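Local coordinates for mitochondrial RNA-binding protein 2 (Trypanosoma brucei, PDB 2GIA), which probably binds guide RNA and mRNA together with its partner MRP1, and is thought to act as an RNA matchmaker in mitochondrial RNA editing, at residues Arg121-Phe127 with Leu139-Arg145; Phe70-His76 with Arg91-Leu97; Pro43-Val49 with Leu61-Arg67. All blocks are in the same frame, centred on the assembly; numbering follows the deposited sequence.

Interaction 1. Residues Arg121-Phe127 with Leu139-Arg145; sequences RYTNATF and LKCTSTR
This antiparallel beta hairpin pairs the inner two strands of the second four-stranded sheet of a Whirly-like fold. The axes of 123-127 and 139-145 approach to 4.7 Å, with N-to-C directions 178° apart. R121 and Y122 precede the strand as loop. Y122, with chi1 m, sets its ring edge beside R145, CD1 to CA 4.1 Å. Y122 O accepts from T144 N at 2.8 Å. T123, paired with S143, begins the extended strand. N124 and T142 form a hydrogen-bonded pair: N124 N to T142 O 3.2 Å, T142 N to N124 O 3.0 Å. T142, chi1 p, adds its OG1 to N124 O at 3.1 Å. A125 packs CB to CB on C141 at 3.6 Å, on the buried face that also carries T123, F127 and L139. That face turns toward strand 89-97 and helix 101-109. T126 pairs with K140: T126 N to K140 O 2.9 Å, K140 N to T126 O 3.0 Å. F127, chi1 t, forms a non-hydrogen-bonded pair with L139; F127 CD1 lies 4.1 Å from L139 CB.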
loop_
_atom_site.group_PDB
_atom_site.type_symbol
_atom_site.label_atom_id
_atom_site.label_comp_id
_atom_site.label_asym_id
_atom_site.label_seq_id
_atom_site.Cartn_x
_atom_site.Cartn_y
_atom_site.Cartn_z
ATOM N N ARG D 121 -20.553 21.225 18.112
ATOM C CA ARG D 121 -21.791 21.926 18.437
ATOM C C ARG D 121 -22.810 21.728 17.327
ATOM O O ARG D 121 -23.926 22.255 17.378
ATOM C CB ARG D 121 -21.532 23.418 18.676
ATOM C CG ARG D 121 -21.560 23.813 20.172
ATOM C CD ARG D 121 -22.919 23.492 20.840
ATOM N NE ARG D 121 -23.151 22.052 21.019
ATOM C CZ ARG D 121 -24.344 21.495 21.242
ATOM N NH1 ARG D 121 -25.440 22.246 21.316
ATOM N NH2 ARG D 121 -24.442 20.179 21.397
ATOM N N TYR D 122 -22.413 20.950 16.329
ATOM C CA TYR D 122 -23.278 20.640 15.205
ATOM C C TYR D 122 -23.382 19.127 15.042
ATOM O O TYR D 122 -24.348 18.621 14.471
ATOM C CB TYR D 122 -22.733 21.280 13.917
ATOM C CG TYR D 122 -22.835 22.794 13.915
ATOM C CD1 TYR D 122 -24.071 23.424 14.085
ATOM C CD2 TYR D 122 -21.695 23.596 13.789
ATOM C CE1 TYR D 122 -24.175 24.818 14.137
ATOM C CE2 TYR D 122 -21.783 24.996 13.840
ATOM C CZ TYR D 122 -23.029 25.601 14.017
ATOM O OH TYR D 122 -23.139 26.981 14.090
ATOM N N THR D 123 -22.402 18.398 15.571
ATOM C CA THR D 123 -22.421 16.945 15.432
ATOM C C THR D 123 -22.049 16.134 16.661
ATOM O O THR D 123 -21.130 16.473 17.400
ATOM C CB THR D 123 -21.492 16.486 14.286
ATOM O OG1 THR D 123 -20.135 16.802 14.611
ATOM C CG2 THR D 123 -21.849 17.183 13.012
ATOM N N ASN D 124 -22.787 15.054 16.869
ATOM C CA ASN D 124 -22.529 14.128 17.958
ATOM C C ASN D 124 -22.645 12.736 17.304
ATOM O O ASN D 124 -23.741 12.205 17.125
ATOM C CB ASN D 124 -23.559 14.335 19.083
ATOM C CG ASN D 124 -23.563 13.206 20.098
ATOM O OD1 ASN D 124 -22.571 12.487 20.255
ATOM N ND2 ASN D 124 -24.686 13.051 20.809
ATOM N N ALA D 125 -21.511 12.144 16.943
ATOM C CA ALA D 125 -21.549 10.830 16.278
ATOM C C ALA D 125 -20.600 9.792 16.844
ATOM O O ALA D 125 -19.604 10.140 17.501
ATOM C CB ALA D 125 -21.259 11.007 14.786
ATOM N N THR D 126 -20.928 8.518 16.595
ATOM C CA THR D 126 -20.090 7.380 16.996
ATOM C C THR D 126 -19.897 6.450 15.787
ATOM O O THR D 126 -20.760 6.389 14.884
ATOM C CB THR D 126 -20.714 6.495 18.153
ATOM O OG1 THR D 126 -21.836 5.757 17.654
ATOM C CG2 THR D 126 -21.114 7.376 19.341
ATOM N N PHE D 127 -18.772 5.727 15.776
ATOM C CA PHE D 127 -18.477 4.772 14.713
ATOM C C PHE D 127 -18.023 3.554 15.499
ATOM O O PHE D 127 -17.044 3.612 16.219
ATOM C CB PHE D 127 -17.336 5.290 13.791
ATOM C CG PHE D 127 -17.050 4.388 12.631
ATOM C CD1 PHE D 127 -17.888 4.395 11.512
ATOM C CD2 PHE D 127 -15.972 3.505 12.664
ATOM C CE1 PHE D 127 -17.669 3.526 10.421
ATOM C CE2 PHE D 127 -15.740 2.637 11.600
ATOM C CZ PHE D 127 -16.593 2.646 10.466
ATOM N N LEU D 139 -22.096 3.868 11.437
ATOM C CA LEU D 139 -21.919 5.296 11.699
ATOM C C LEU D 139 -23.330 5.786 12.164
ATOM O O LEU D 139 -24.314 5.630 11.425
ATOM C CB LEU D 139 -21.525 6.060 10.415
ATOM C CG LEU D 139 -21.421 7.600 10.542
ATOM C CD1 LEU D 139 -20.404 7.950 11.579
ATOM C CD2 LEU D 139 -21.056 8.275 9.213
ATOM N N LYS D 140 -23.414 6.302 13.391
ATOM C CA LYS D 140 -24.674 6.823 13.990
ATOM C C LYS D 140 -24.380 8.267 14.351
ATOM O O LYS D 140 -23.395 8.549 15.043
ATOM C CB LYS D 140 -25.029 6.099 15.290
ATOM C CG LYS D 140 -25.052 4.591 15.226
ATOM C CD LYS D 140 -24.966 4.015 16.644
ATOM C CE LYS D 140 -24.822 2.493 16.680
ATOM N NZ LYS D 140 -24.667 2.057 18.104
ATOM N N CYS D 141 -25.240 9.182 13.919
ATOM C CA CYS D 141 -24.994 10.582 14.173
ATOM C C CYS D 141 -26.274 11.362 14.448
ATOM O O CYS D 141 -27.329 11.063 13.891
ATOM C CB CYS D 141 -24.306 11.182 12.946
ATOM S SG CYS D 141 -23.848 12.945 13.076
ATOM N N THR D 142 -26.169 12.356 15.315
ATOM C CA THR D 142 -27.301 13.229 15.596
ATOM C C THR D 142 -26.754 14.597 15.254
ATOM O O THR D 142 -25.870 15.086 15.938
ATOM C CB THR D 142 -27.698 13.216 17.082
ATOM O OG1 THR D 142 -26.533 13.375 17.894
ATOM C CG2 THR D 142 -28.369 11.936 17.435
ATOM N N SER D 143 -27.233 15.194 14.171
ATOM C CA SER D 143 -26.763 16.528 13.781
ATOM C C SER D 143 -27.687 17.613 14.339
ATOM O O SER D 143 -28.863 17.349 14.630
ATOM C CB SER D 143 -26.718 16.676 12.253
ATOM O OG SER D 143 -25.770 15.793 11.668
ATOM N N THR D 144 -27.142 18.819 14.490
ATOM C CA THR D 144 -27.911 19.961 14.983
ATOM C C THR D 144 -27.464 21.239 14.285
ATOM O O THR D 144 -26.296 21.381 13.904
ATOM C CB THR D 144 -27.764 20.167 16.508
ATOM O OG1 THR D 144 -26.388 20.386 16.836
ATOM C CG2 THR D 144 -28.292 18.950 17.268
ATOM N N ARG D 145 -28.407 22.159 14.113
ATOM C CA ARG D 145 -28.151 23.436 13.454
ATOM C C ARG D 145 -29.107 24.481 14.019
ATOM O O ARG D 145 -30.116 24.135 14.643
ATOM C CB ARG D 145 -28.398 23.307 11.950
ATOM C CG ARG D 145 -29.771 22.736 11.636
ATOM C CD ARG D 145 -29.999 22.540 10.146
ATOM N NE ARG D 145 -30.111 23.806 9.431
ATOM C CZ ARG D 145 -30.393 23.902 8.134
ATOM N NH1 ARG D 145 -30.588 22.792 7.421
ATOM N NH2 ARG D 145 -30.478 25.101 7.551
#

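Interaction 2. Residues Phe70-His76 with Arg91-Leu97; sequences FVVLDYH and RVVSVML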
loop_
_atom_site.group_PDB
_atom_site.type_symbol
_atom_site.label_atom_id
_atom_site.label_comp_id
_atom_site.label_asym_id
_atom_site.label_seq_id
_atom_site.Cartn_x
_atom_site.Cartn_y
_atom_site.Cartn_z
ATOM N N PHE D 70 -9.263 17.625 5.524
ATOM C CA PHE D 70 -10.391 17.077 6.273
ATOM C C PHE D 70 -10.997 15.874 5.556
ATOM O O PHE D 70 -11.019 15.838 4.328
ATOM C CB PHE D 70 -11.549 18.088 6.358
ATOM C CG PHE D 70 -11.237 19.324 7.147
ATOM C CD1 PHE D 70 -11.559 19.394 8.496
ATOM C CD2 PHE D 70 -10.636 20.420 6.533
ATOM C CE1 PHE D 70 -11.292 20.553 9.240
ATOM C CE2 PHE D 70 -10.353 21.594 7.265
ATOM C CZ PHE D 70 -10.683 21.654 8.617
ATOM N N VAL D 71 -11.544 14.938 6.326
ATOM C CA VAL D 71 -12.320 13.868 5.745
ATOM C C VAL D 71 -13.737 14.451 5.918
ATOM O O VAL D 71 -14.141 14.825 7.023
ATOM C CB VAL D 71 -12.230 12.539 6.516
ATOM C CG1 VAL D 71 -13.357 11.557 6.041
ATOM C CG2 VAL D 71 -10.866 11.879 6.217
ATOM N N VAL D 72 -14.472 14.549 4.825
ATOM C CA VAL D 72 -15.826 15.071 4.866
ATOM C C VAL D 72 -16.876 13.981 4.630
ATOM O O VAL D 72 -16.774 13.175 3.692
ATOM C CB VAL D 72 -15.986 16.158 3.795
ATOM C CG1 VAL D 72 -17.316 16.906 3.998
ATOM C CG2 VAL D 72 -14.799 17.099 3.847
ATOM N N LEU D 73 -17.896 13.948 5.470
ATOM C CA LEU D 73 -18.955 12.979 5.289
ATOM C C LEU D 73 -20.180 13.781 4.802
ATOM O O LEU D 73 -20.706 14.614 5.542
ATOM C CB LEU D 73 -19.271 12.279 6.615
ATOM C CG LEU D 73 -18.063 11.789 7.432
ATOM C CD1 LEU D 73 -18.484 11.086 8.708
ATOM C CD2 LEU D 73 -17.259 10.820 6.537
ATOM N N ASP D 74 -20.592 13.577 3.550
ATOM C CA ASP D 74 -21.768 14.280 2.999
ATOM C C ASP D 74 -22.959 13.326 2.963
ATOM O O ASP D 74 -23.015 12.402 2.131
ATOM C CB ASP D 74 -21.511 14.788 1.582
ATOM C CG ASP D 74 -20.710 16.077 1.544
ATOM O OD1 ASP D 74 -20.454 16.679 2.589
ATOM O OD2 ASP D 74 -20.326 16.503 0.432
ATOM N N TYR D 75 -23.917 13.525 3.871
ATOM C CA TYR D 75 -25.090 12.665 3.903
ATOM C C TYR D 75 -26.257 13.217 3.066
ATOM O O TYR D 75 -26.620 14.400 3.187
ATOM C CB TYR D 75 -25.534 12.460 5.340
ATOM C CG TYR D 75 -26.722 11.555 5.452
ATOM C CD1 TYR D 75 -28.019 12.072 5.397
ATOM C CD2 TYR D 75 -26.561 10.170 5.591
ATOM C CE1 TYR D 75 -29.126 11.237 5.477
ATOM C CE2 TYR D 75 -27.658 9.327 5.686
ATOM C CZ TYR D 75 -28.944 9.871 5.626
ATOM O OH TYR D 75 -30.040 9.047 5.707
ATOM N N HIS D 76 -26.821 12.354 2.223
ATOM C CA HIS D 76 -27.930 12.690 1.327
ATOM C C HIS D 76 -29.127 11.750 1.505
ATOM O O HIS D 76 -28.955 10.568 1.799
ATOM C CB HIS D 76 -27.527 12.542 -0.139
ATOM C CG HIS D 76 -26.239 13.212 -0.494
ATOM N ND1 HIS D 76 -26.170 14.249 -1.391
ATOM C CD2 HIS D 76 -24.965 12.956 -0.113
ATOM C CE1 HIS D 76 -24.909 14.604 -1.555
ATOM N NE2 HIS D 76 -24.157 13.834 -0.791
ATOM N N ARG D 91 -28.356 16.615 -0.644
ATOM C CA ARG D 91 -27.506 16.671 0.544
ATOM C C ARG D 91 -28.238 17.311 1.714
ATOM O O ARG D 91 -28.679 18.457 1.650
ATOM C CB ARG D 91 -26.242 17.442 0.200
ATOM C CG ARG D 91 -25.182 17.572 1.287
ATOM C CD ARG D 91 -23.950 18.183 0.627
ATOM N NE ARG D 91 -23.163 19.044 1.496
ATOM C CZ ARG D 91 -23.585 20.194 2.008
ATOM N NH1 ARG D 91 -24.806 20.640 1.748
ATOM N NH2 ARG D 91 -22.777 20.908 2.779
ATOM N N VAL D 92 -28.356 16.554 2.789
ATOM C CA VAL D 92 -29.052 16.998 3.983
ATOM C C VAL D 92 -28.109 17.572 5.014
ATOM O O VAL D 92 -28.411 18.582 5.674
ATOM C CB VAL D 92 -29.823 15.820 4.620
ATOM C CG1 VAL D 92 -30.333 16.213 5.992
ATOM C CG2 VAL D 92 -30.970 15.412 3.729
ATOM N N VAL D 93 -26.950 16.942 5.158
ATOM C CA VAL D 93 -25.989 17.400 6.147
ATOM C C VAL D 93 -24.558 16.991 5.801
ATOM O O VAL D 93 -24.341 15.955 5.170
ATOM C CB VAL D 93 -26.382 16.866 7.549
ATOM C CG1 VAL D 93 -26.349 15.349 7.568
ATOM C CG2 VAL D 93 -25.472 17.457 8.596
ATOM N N SER D 94 -23.595 17.818 6.204
ATOM C CA SER D 94 -22.187 17.570 5.921
ATOM C C SER D 94 -21.355 17.716 7.206
ATOM O O SER D 94 -21.417 18.743 7.898
ATOM C CB SER D 94 -21.754 18.543 4.823
ATOM O OG SER D 94 -20.358 18.589 4.609
ATOM N N VAL D 95 -20.618 16.657 7.548
ATOM C CA VAL D 95 -19.770 16.620 8.748
ATOM C C VAL D 95 -18.300 16.694 8.327
ATOM O O VAL D 95 -17.836 15.918 7.472
ATOM C CB VAL D 95 -19.958 15.300 9.514
ATOM C CG1 VAL D 95 -19.008 15.250 10.725
ATOM C CG2 VAL D 95 -21.401 15.134 9.934
ATOM N N MET D 96 -17.549 17.606 8.919
ATOM C CA MET D 96 -16.156 17.694 8.547
ATOM C C MET D 96 -15.328 17.214 9.696
ATOM O O MET D 96 -15.400 17.757 10.786
ATOM C CB MET D 96 -15.788 19.111 8.179
ATOM C CG MET D 96 -16.604 19.648 7.032
ATOM S SD MET D 96 -15.687 20.981 6.237
ATOM C CE MET D 96 -15.225 22.022 7.659
ATOM N N LEU D 97 -14.543 16.174 9.441
ATOM C CA LEU D 97 -13.696 15.578 10.449
ATOM C C LEU D 97 -12.259 16.033 10.251
ATOM O O LEU D 97 -11.656 15.792 9.204
ATOM C CB LEU D 97 -13.721 14.050 10.334
ATOM C CG LEU D 97 -15.046 13.277 10.268
ATOM C CD1 LEU D 97 -14.744 11.820 9.924
ATOM C CD2 LEU D 97 -15.776 13.367 11.595
#
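F70 has M96 CE over one ring face; M96 SD, set obliquely, is 5.0 Å from the F70 ring centroid, a Met-aromatic contact. F70 starts the first strand of an antiparallel beta hairpin, strands 70-78 and 89-97, at one edge of the first four-stranded sheet. The N-to-C directions of the two segments differ by 153°. V71 with L97 and L73 with V95 are hydrogen-bonded pairs; L73 N to V95 O is 2.8 Å. V71, L73, Y75, V93, V95 and L97 share one face. From it L73, Y75, V93 and V95 reach the second sheet, where W164 meets Y75, V93 and V95. L73 CD1 meets L97 CD1 at 4.0 Å. The other face is partly polar. D74 OD1 accepts from S94 OG at 2.8 Å and makes a long salt bridge to R91 NE at 3.8 Å. R91 also passes its CG over the H76 ring. Near this end the register slips by one in a classic beta bulge. V92 and V93 both face Y75, so Y75 O takes two protons, from V92 N at 2.8 Å and V93 N at 3.2 Å.

Interaction 3. Residues Pro43-Val49 with Leu61-Arg67; sequences PPAFDVV and LLRVLHR
Strands 45-50 and 60-67 pair as an antiparallel hairpin at the edge of the first sheet, beside the MRP1 chain. The segment axes approach to 4.7 Å, with N-to-C directions 163° apart. P43 and P44, in polyproline II conformation, lead into the strand. P43 CB touches L65 CD1 at 3.9 Å, and P44 O accepts from H66 N at 2.9 Å. F46 with V64 and V48 with L62 are hydrogen-bonded pairs. F46 N to V64 O and V64 N to F46 O are both 3.0 Å; V48 N to L62 O is 2.7 Å and L62 N to V48 O 3.0 Å. A45-L65, D47-R63 and V49-L61 are the non-hydrogen-bonded pairs. F46, chi1 p, sets its ring against V64, whose CG2 is 4.2 Å from the F46 ring centroid in an off-centre CH-pi contact. This apolar face packs on helix 170-187, with F179 edge-to-face on F46, and through V48 and L62 on strand 160-168. The other face is mixed: A45 CB meets L65 CB at 3.7 Å, and D47, chi1 m, forms a salt bridge, OD1 to R63 NE 2.9 Å. Water 2 joins D47 OD1 (2.8 Å) to R63 NH2 (3.2 Å); water 1 joins R63 NH2 (3.1 Å) to P43 O (2.8 Å). Charge and water thus tie the strands where D47-R63 lacks backbone bonds.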
loop_
_atom_site.group_PDB
_atom_site.type_symbol
_atom_site.label_atom_id
_atom_site.label_comp_id
_atom_site.label_asym_id
_atom_site.label_seq_id
_atom_site.Cartn_x
_atom_site.Cartn_y
_atom_site.Cartn_z
ATOM N N PRO D 43 -12.635 16.394 -5.264
ATOM C CA PRO D 43 -12.032 15.745 -4.100
ATOM C C PRO D 43 -11.973 14.215 -4.221
ATOM O O PRO D 43 -12.886 13.587 -4.760
ATOM C CB PRO D 43 -12.978 16.134 -2.968
ATOM C CG PRO D 43 -13.507 17.500 -3.413
ATOM C CD PRO D 43 -13.764 17.266 -4.865
ATOM N N PRO D 44 -10.885 13.607 -3.727
ATOM C CA PRO D 44 -10.808 12.138 -3.786
ATOM C C PRO D 44 -12.028 11.677 -2.964
ATOM O O PRO D 44 -12.339 12.276 -1.927
ATOM C CB PRO D 44 -9.504 11.835 -3.055
ATOM C CG PRO D 44 -8.635 12.985 -3.481
ATOM C CD PRO D 44 -9.587 14.211 -3.377
ATOM N N ALA D 45 -12.699 10.607 -3.367
ATOM C CA ALA D 45 -13.920 10.213 -2.632
ATOM C C ALA D 45 -14.433 8.842 -3.039
ATOM O O ALA D 45 -13.988 8.249 -4.015
ATOM C CB ALA D 45 -15.047 11.239 -2.981
ATOM N N PHE D 46 -15.369 8.329 -2.270
ATOM C CA PHE D 46 -16.081 7.115 -2.694
ATOM C C PHE D 46 -17.519 7.294 -2.196
ATOM O O PHE D 46 -17.762 8.091 -1.302
ATOM C CB PHE D 46 -15.489 5.796 -2.181
ATOM C CG PHE D 46 -15.577 5.592 -0.696
ATOM C CD1 PHE D 46 -16.574 4.773 -0.154
ATOM C CD2 PHE D 46 -14.633 6.186 0.166
ATOM C CE1 PHE D 46 -16.646 4.538 1.227
ATOM C CE2 PHE D 46 -14.700 5.947 1.563
ATOM C CZ PHE D 46 -15.709 5.126 2.084
ATOM N N ASP D 47 -18.471 6.573 -2.782
ATOM C CA ASP D 47 -19.873 6.721 -2.371
ATOM C C ASP D 47 -20.361 5.485 -1.667
ATOM O O ASP D 47 -19.980 4.363 -2.071
ATOM C CB ASP D 47 -20.747 6.924 -3.607
ATOM C CG ASP D 47 -20.266 8.032 -4.480
ATOM O OD1 ASP D 47 -19.920 9.100 -3.939
ATOM O OD2 ASP D 47 -20.237 7.849 -5.722
ATOM N N VAL D 48 -21.201 5.655 -0.641
ATOM C CA VAL D 48 -21.791 4.512 0.057
ATOM C C VAL D 48 -23.261 4.707 -0.354
ATOM O O VAL D 48 -23.942 5.614 0.123
ATOM C CB VAL D 48 -21.621 4.590 1.592
ATOM C CG1 VAL D 48 -22.451 3.443 2.288
ATOM C CG2 VAL D 48 -20.128 4.396 1.967
ATOM N N VAL D 49 -23.725 3.858 -1.270
ATOM C CA VAL D 49 -25.051 3.993 -1.849
ATOM C C VAL D 49 -26.077 3.033 -1.265
ATOM O O VAL D 49 -25.901 1.818 -1.309
ATOM C CB VAL D 49 -24.954 3.803 -3.376
ATOM C CG1 VAL D 49 -26.251 4.245 -4.054
ATOM C CG2 VAL D 49 -23.755 4.585 -3.930
ATOM N N LEU D 61 -27.629 8.327 0.580
ATOM C CA LEU D 61 -26.307 8.279 -0.017
ATOM C C LEU D 61 -25.329 9.004 0.902
ATOM O O LEU D 61 -25.616 10.118 1.393
ATOM C CB LEU D 61 -26.309 8.973 -1.386
ATOM C CG LEU D 61 -24.949 9.358 -1.995
ATOM C CD1 LEU D 61 -24.158 8.108 -2.452
ATOM C CD2 LEU D 61 -25.199 10.276 -3.179
ATOM N N LEU D 62 -24.191 8.364 1.165
ATOM C CA LEU D 62 -23.150 9.013 1.949
ATOM C C LEU D 62 -21.961 9.083 1.018
ATOM O O LEU D 62 -21.537 8.048 0.462
ATOM C CB LEU D 62 -22.765 8.204 3.193
ATOM C CG LEU D 62 -21.671 8.871 4.057
ATOM C CD1 LEU D 62 -22.231 10.103 4.774
ATOM C CD2 LEU D 62 -21.169 7.893 5.091
ATOM N N ARG D 63 -21.463 10.297 0.781
ATOM C CA ARG D 63 -20.287 10.434 -0.045
ATOM C C ARG D 63 -19.209 10.757 0.981
ATOM O O ARG D 63 -19.437 11.561 1.914
ATOM C CB ARG D 63 -20.448 11.553 -1.063
ATOM C CG ARG D 63 -21.574 11.288 -2.105
ATOM C CD ARG D 63 -21.458 12.246 -3.303
ATOM N NE ARG D 63 -20.265 11.928 -4.091
ATOM C CZ ARG D 63 -19.229 12.740 -4.303
ATOM N NH1 ARG D 63 -19.198 13.968 -3.794
ATOM N NH2 ARG D 63 -18.208 12.320 -5.042
ATOM N N VAL D 64 -18.068 10.082 0.859
ATOM C CA VAL D 64 -16.942 10.286 1.780
ATOM C C VAL D 64 -15.852 10.929 0.973
ATOM O O VAL D 64 -15.401 10.369 -0.023
ATOM C CB VAL D 64 -16.396 8.951 2.369
ATOM C CG1 VAL D 64 -15.216 9.228 3.293
ATOM C CG2 VAL D 64 -17.504 8.222 3.120
ATOM N N LEU D 65 -15.413 12.115 1.378
ATOM C CA LEU D 65 -14.379 12.760 0.579
ATOM C C LEU D 65 -13.256 13.334 1.358
ATOM O O LEU D 65 -13.312 13.423 2.582
ATOM C CB LEU D 65 -14.985 13.854 -0.300
ATOM C CG LEU D 65 -16.027 14.814 0.272
ATOM C CD1 LEU D 65 -15.664 16.226 -0.086
ATOM C CD2 LEU D 65 -17.379 14.498 -0.302
ATOM N N HIS D 66 -12.214 13.721 0.641
ATOM C CA HIS D 66 -11.062 14.291 1.291
ATOM C C HIS D 66 -10.828 15.677 0.717
ATOM O O HIS D 66 -10.597 15.841 -0.481
ATOM C CB HIS D 66 -9.844 13.407 1.090
ATOM C CG HIS D 66 -8.680 13.826 1.926
ATOM N ND1 HIS D 66 -7.573 14.444 1.395
ATOM C CD2 HIS D 66 -8.470 13.749 3.264
ATOM C CE1 HIS D 66 -6.727 14.734 2.370
ATOM N NE2 HIS D 66 -7.248 14.320 3.514
ATOM N N ARG D 67 -10.877 16.697 1.568
ATOM C CA ARG D 67 -10.729 18.059 1.049
ATOM C C ARG D 67 -10.045 18.951 2.058
ATOM O O ARG D 67 -10.447 18.987 3.216
ATOM C CB ARG D 67 -12.129 18.607 0.700
ATOM C CG ARG D 67 -12.121 20.010 0.026
ATOM C CD ARG D 67 -13.533 20.405 -0.423
ATOM N NE ARG D 67 -14.420 20.386 0.728
ATOM C CZ ARG D 67 -15.681 19.976 0.705
ATOM N NH1 ARG D 67 -16.233 19.544 -0.420
ATOM N NH2 ARG D 67 -16.379 19.978 1.827
HETATM O O HOH W 1 -15.566 13.908 -5.437
HETATM O O HOH W 2 -17.354 9.226 -5.048
#

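How the interactions relate
From the N terminus the contacts close in series, and none nests in or crosses another. Interaction 3 closes the first hairpin, and interaction 2 the next. Strands 60-67 and 70-78 are neighbours in the first sheet, so the two hairpins join into one four-stranded meander. H76 N to L61 O at 2.7 Å is a probable hydrogen bond across that seam. After helix 101-109 the chain enters the second sheet, where interaction 1 closes its inner hairpin. The sheets meet through side chains: T123 CG2 lies 3.7 Å from V95 CG2, and L139 CD2 3.8 Å from L73 CD1. L139 CD2 also reaches L62 CD2 at 4.1 Å, touching interaction 3.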